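Local atomic coordinates of putative SAM-dependent O-methyltranferase (Podospora anserina, PDB entry 4YMH), a protein that binds S-adenosylmethionine and its product S-adenosylhomocysteine, and probably transfers methyl groups to hydroxyl oxygens as a cation-dependent O-methyltransferase. Residues A[79-84]-A[112-117]. Residues are numbered along the deposited sequence; the frame is centred on the assembly and turned at random.
Sequences SALAWY and KKYGVG. With SAH (S-adenosyl-L-homocysteine), chain E.
Tyr114, in the last turn of helix 101-114, turns one ring face to Leu81 of helix 78-86. Leu81 CD2 stands 3.9 Å from the centroid of the Tyr114 ring, 20° off its normal, a CH-pi contact shifted toward the rim. Leu81 CD1 lies 3.7 Å from Tyr114 CD2. The Tyr114 hydroxyl is hydrogen-bonded to Glu85 OE2, four residues after Leu81, which ties the far end of the ring to the same helix. Leu31 of helix 29-41 packs on both residues.

Gly115, with positive phi, is the C-prime residue of a Schellman motif, its N bonded to Lys112 O and Val116 N to Phe111 O. The helix ends here, and the chain leaving it brings Val116 beside Tyr84, whose CG lies anti to its backbone N (chi1 178°). Val116 CG1 makes a CH-pi contact over the centre of the Tyr84 ring, 3.9 Å from its centroid and 6° off the normal, and meets Leu81 CD2 at 3.7 Å. At Gly117, a water in the Tyr84 ring plane joins Tyr84 OH (2.7 Å) to Gly117 N, the latter bond weak; a second water donates to Tyr114 O (3.0 Å) and bonds weakly to Tyr84 OH.

Helix 78-86 also carries Ser79, whose OG accepts a hydrogen bond from SAH N. No direct hydrogen bond links residues 79-84 to 112-117: beside the Tyr114-Glu85 bond, this Rossmann-like interface is mainly apolar, its polar bridging left to water at the loop.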
loop_
_atom_site.group_PDB
_atom_site.type_symbol
_atom_site.label_atom_id
_atom_site.label_comp_id
_atom_site.label_asym_id
_atom_site.label_seq_id
_atom_site.Cartn_x
_atom_site.Cartn_y
_atom_site.Cartn_z
ATOM N N SER A 79 8.068 -13.790 -8.043
ATOM C CA SER A 79 7.719 -12.376 -8.198
ATOM C C SER A 79 7.968 -11.919 -9.639
ATOM O O SER A 79 7.201 -11.119 -10.163
ATOM C CB SER A 79 8.461 -11.479 -7.189
ATOM O OG SER A 79 9.865 -11.629 -7.241
ATOM N N ALA A 80 9.000 -12.448 -10.298
ATOM C CA ALA A 80 9.188 -12.159 -11.725
ATOM C C ALA A 80 7.972 -12.592 -12.554
ATOM O O ALA A 80 7.545 -11.870 -13.459
ATOM C CB ALA A 80 10.459 -12.841 -12.258
ATOM N N LEU A 81 7.415 -13.765 -12.253
ATOM C CA LEU A 81 6.252 -14.234 -12.995
ATOM C C LEU A 81 5.003 -13.419 -12.639
ATOM O O LEU A 81 4.116 -13.239 -13.488
ATOM C CB LEU A 81 6.011 -15.728 -12.750
ATOM C CG LEU A 81 7.083 -16.642 -13.369
ATOM C CD1 LEU A 81 6.940 -18.086 -12.882
ATOM C CD2 LEU A 81 7.023 -16.582 -14.894
ATOM N N ALA A 82 4.931 -12.925 -11.401
ATOM C CA ALA A 82 3.845 -12.005 -11.051
ATOM C C ALA A 82 3.913 -10.729 -11.897
ATOM O O ALA A 82 2.907 -10.308 -12.476
ATOM C CB ALA A 82 3.875 -11.652 -9.561
ATOM N N TRP A 83 5.096 -10.118 -11.970
ATOM C CA TRP A 83 5.281 -8.924 -12.805
ATOM C C TRP A 83 4.937 -9.206 -14.267
ATOM O O TRP A 83 4.292 -8.394 -14.959
ATOM C CB TRP A 83 6.730 -8.409 -12.710
ATOM C CG TRP A 83 7.196 -8.043 -11.319
ATOM C CD1 TRP A 83 8.332 -8.484 -10.696
ATOM C CD2 TRP A 83 6.549 -7.164 -10.390
ATOM N NE1 TRP A 83 8.424 -7.940 -9.439
ATOM C CE2 TRP A 83 7.343 -7.127 -9.226
ATOM C CE3 TRP A 83 5.372 -6.403 -10.428
ATOM C CZ2 TRP A 83 6.999 -6.360 -8.108
ATOM C CZ3 TRP A 83 5.032 -5.650 -9.322
ATOM C CH2 TRP A 83 5.848 -5.629 -8.175
ATOM N N TYR A 84 5.393 -10.366 -14.737
ATOM C CA TYR A 84 5.099 -10.837 -16.086
ATOM C C TYR A 84 3.589 -10.866 -16.328
ATOM O O TYR A 84 3.091 -10.322 -17.329
ATOM C CB TYR A 84 5.737 -12.226 -16.307
ATOM C CG TYR A 84 5.463 -12.844 -17.669
ATOM C CD1 TYR A 84 6.232 -12.508 -18.778
ATOM C CD2 TYR A 84 4.435 -13.758 -17.842
ATOM C CE1 TYR A 84 5.981 -13.063 -20.021
ATOM C CE2 TYR A 84 4.170 -14.321 -19.091
ATOM C CZ TYR A 84 4.949 -13.970 -20.175
ATOM O OH TYR A 84 4.699 -14.528 -21.410
ATOM N N LYS A 112 11.058 -21.116 -18.591
ATOM C CA LYS A 112 10.780 -21.911 -19.789
ATOM C C LYS A 112 9.476 -22.697 -19.678
ATOM O O LYS A 112 8.721 -22.784 -20.650
ATOM C CB LYS A 112 11.934 -22.871 -20.089
ATOM C CG LYS A 112 13.226 -22.178 -20.484
ATOM C CD LYS A 112 14.288 -23.205 -20.853
ATOM C CE LYS A 112 15.684 -22.609 -20.819
ATOM N NZ LYS A 112 15.835 -21.508 -21.802
ATOM N N LYS A 113 9.210 -23.286 -18.516
ATOM C CA LYS A 113 7.966 -24.047 -18.344
ATOM C C LYS A 113 6.744 -23.140 -18.496
ATOM O O LYS A 113 5.717 -23.550 -19.032
ATOM C CB LYS A 113 7.909 -24.729 -16.979
ATOM C CG LYS A 113 8.810 -25.922 -16.818
ATOM C CD LYS A 113 8.450 -26.661 -15.540
ATOM C CE LYS A 113 9.557 -27.592 -15.105
ATOM N NZ LYS A 113 9.922 -28.586 -16.164
ATOM N N TYR A 114 6.886 -21.912 -18.019
ATOM C CA TYR A 114 5.803 -20.930 -18.017
ATOM C C TYR A 114 5.561 -20.371 -19.410
ATOM O O TYR A 114 4.484 -19.839 -19.702
ATOM C CB TYR A 114 6.137 -19.793 -17.057
ATOM C CG TYR A 114 4.952 -19.185 -16.353
ATOM C CD1 TYR A 114 4.269 -18.100 -16.900
ATOM C CD2 TYR A 114 4.521 -19.684 -15.135
ATOM C CE1 TYR A 114 3.180 -17.543 -16.255
ATOM C CE2 TYR A 114 3.438 -19.124 -14.470
ATOM C CZ TYR A 114 2.775 -18.053 -15.033
ATOM O OH TYR A 114 1.702 -17.499 -14.369
ATOM N N GLY A 115 6.576 -20.481 -20.262
ATOM C CA GLY A 115 6.497 -19.974 -21.618
ATOM C C GLY A 115 6.602 -18.461 -21.694
ATOM O O GLY A 115 5.900 -17.833 -22.481
ATOM N N VAL A 116 7.474 -17.869 -20.885
ATOM C CA VAL A 116 7.700 -16.431 -20.976
ATOM C C VAL A 116 8.433 -16.124 -22.280
ATOM O O VAL A 116 9.088 -16.994 -22.855
ATOM C CB VAL A 116 8.499 -15.887 -19.769
ATOM C CG1 VAL A 116 7.807 -16.261 -18.471
ATOM C CG2 VAL A 116 9.921 -16.416 -19.782
ATOM N N GLY A 117 8.312 -14.895 -22.763
ATOM C CA GLY A 117 8.985 -14.530 -23.993
ATOM C C GLY A 117 10.411 -14.105 -23.735
ATOM O O GLY A 117 10.987 -14.413 -22.691
HETATM N N SAH E . 11.636 -12.147 -4.929
HETATM C CA SAH E . 11.410 -13.522 -4.582
HETATM C CB SAH E . 12.204 -13.927 -3.343
HETATM C CG SAH E . 13.624 -13.384 -3.214
HETATM S SD SAH E . 14.439 -14.093 -1.832
HETATM C C SAH E . 9.952 -13.787 -4.325
HETATM O O SAH E . 9.523 -14.915 -4.398
HETATM O OXT SAH E . 9.221 -12.852 -4.035
HETATM C "C5'" SAH E . 15.971 -13.278 -2.021
HETATM C "C4'" SAH E . 16.818 -13.781 -3.180
HETATM O "O4'" SAH E . 17.933 -12.926 -3.353
HETATM C "C3'" SAH E . 17.394 -15.155 -2.933
HETATM O "O3'" SAH E . 17.088 -16.027 -3.994
HETATM C "C2'" SAH E . 18.882 -14.933 -2.849
HETATM O "O2'" SAH E . 19.634 -16.017 -3.293
HETATM C "C1'" SAH E . 19.091 -13.668 -3.644
HETATM N N9 SAH E . 20.279 -12.904 -3.238
HETATM C C8 SAH E . 20.764 -12.742 -2.021
HETATM N N7 SAH E . 21.844 -11.982 -2.040
HETATM C C5 SAH E . 22.060 -11.639 -3.286
HETATM C C6 SAH E . 23.038 -10.828 -4.008
HETATM N N6 SAH E . 24.005 -10.252 -3.330
HETATM N N1 SAH E . 22.919 -10.691 -5.326
HETATM C C2 SAH E . 21.920 -11.278 -5.975
HETATM N N3 SAH E . 20.995 -12.019 -5.396
HETATM C C4 SAH E . 21.015 -12.232 -4.076
HETATM O O HOH W 1 3.042 -17.446 -20.796
HETATM O O HOH W 2 6.178 -13.373 -23.301
#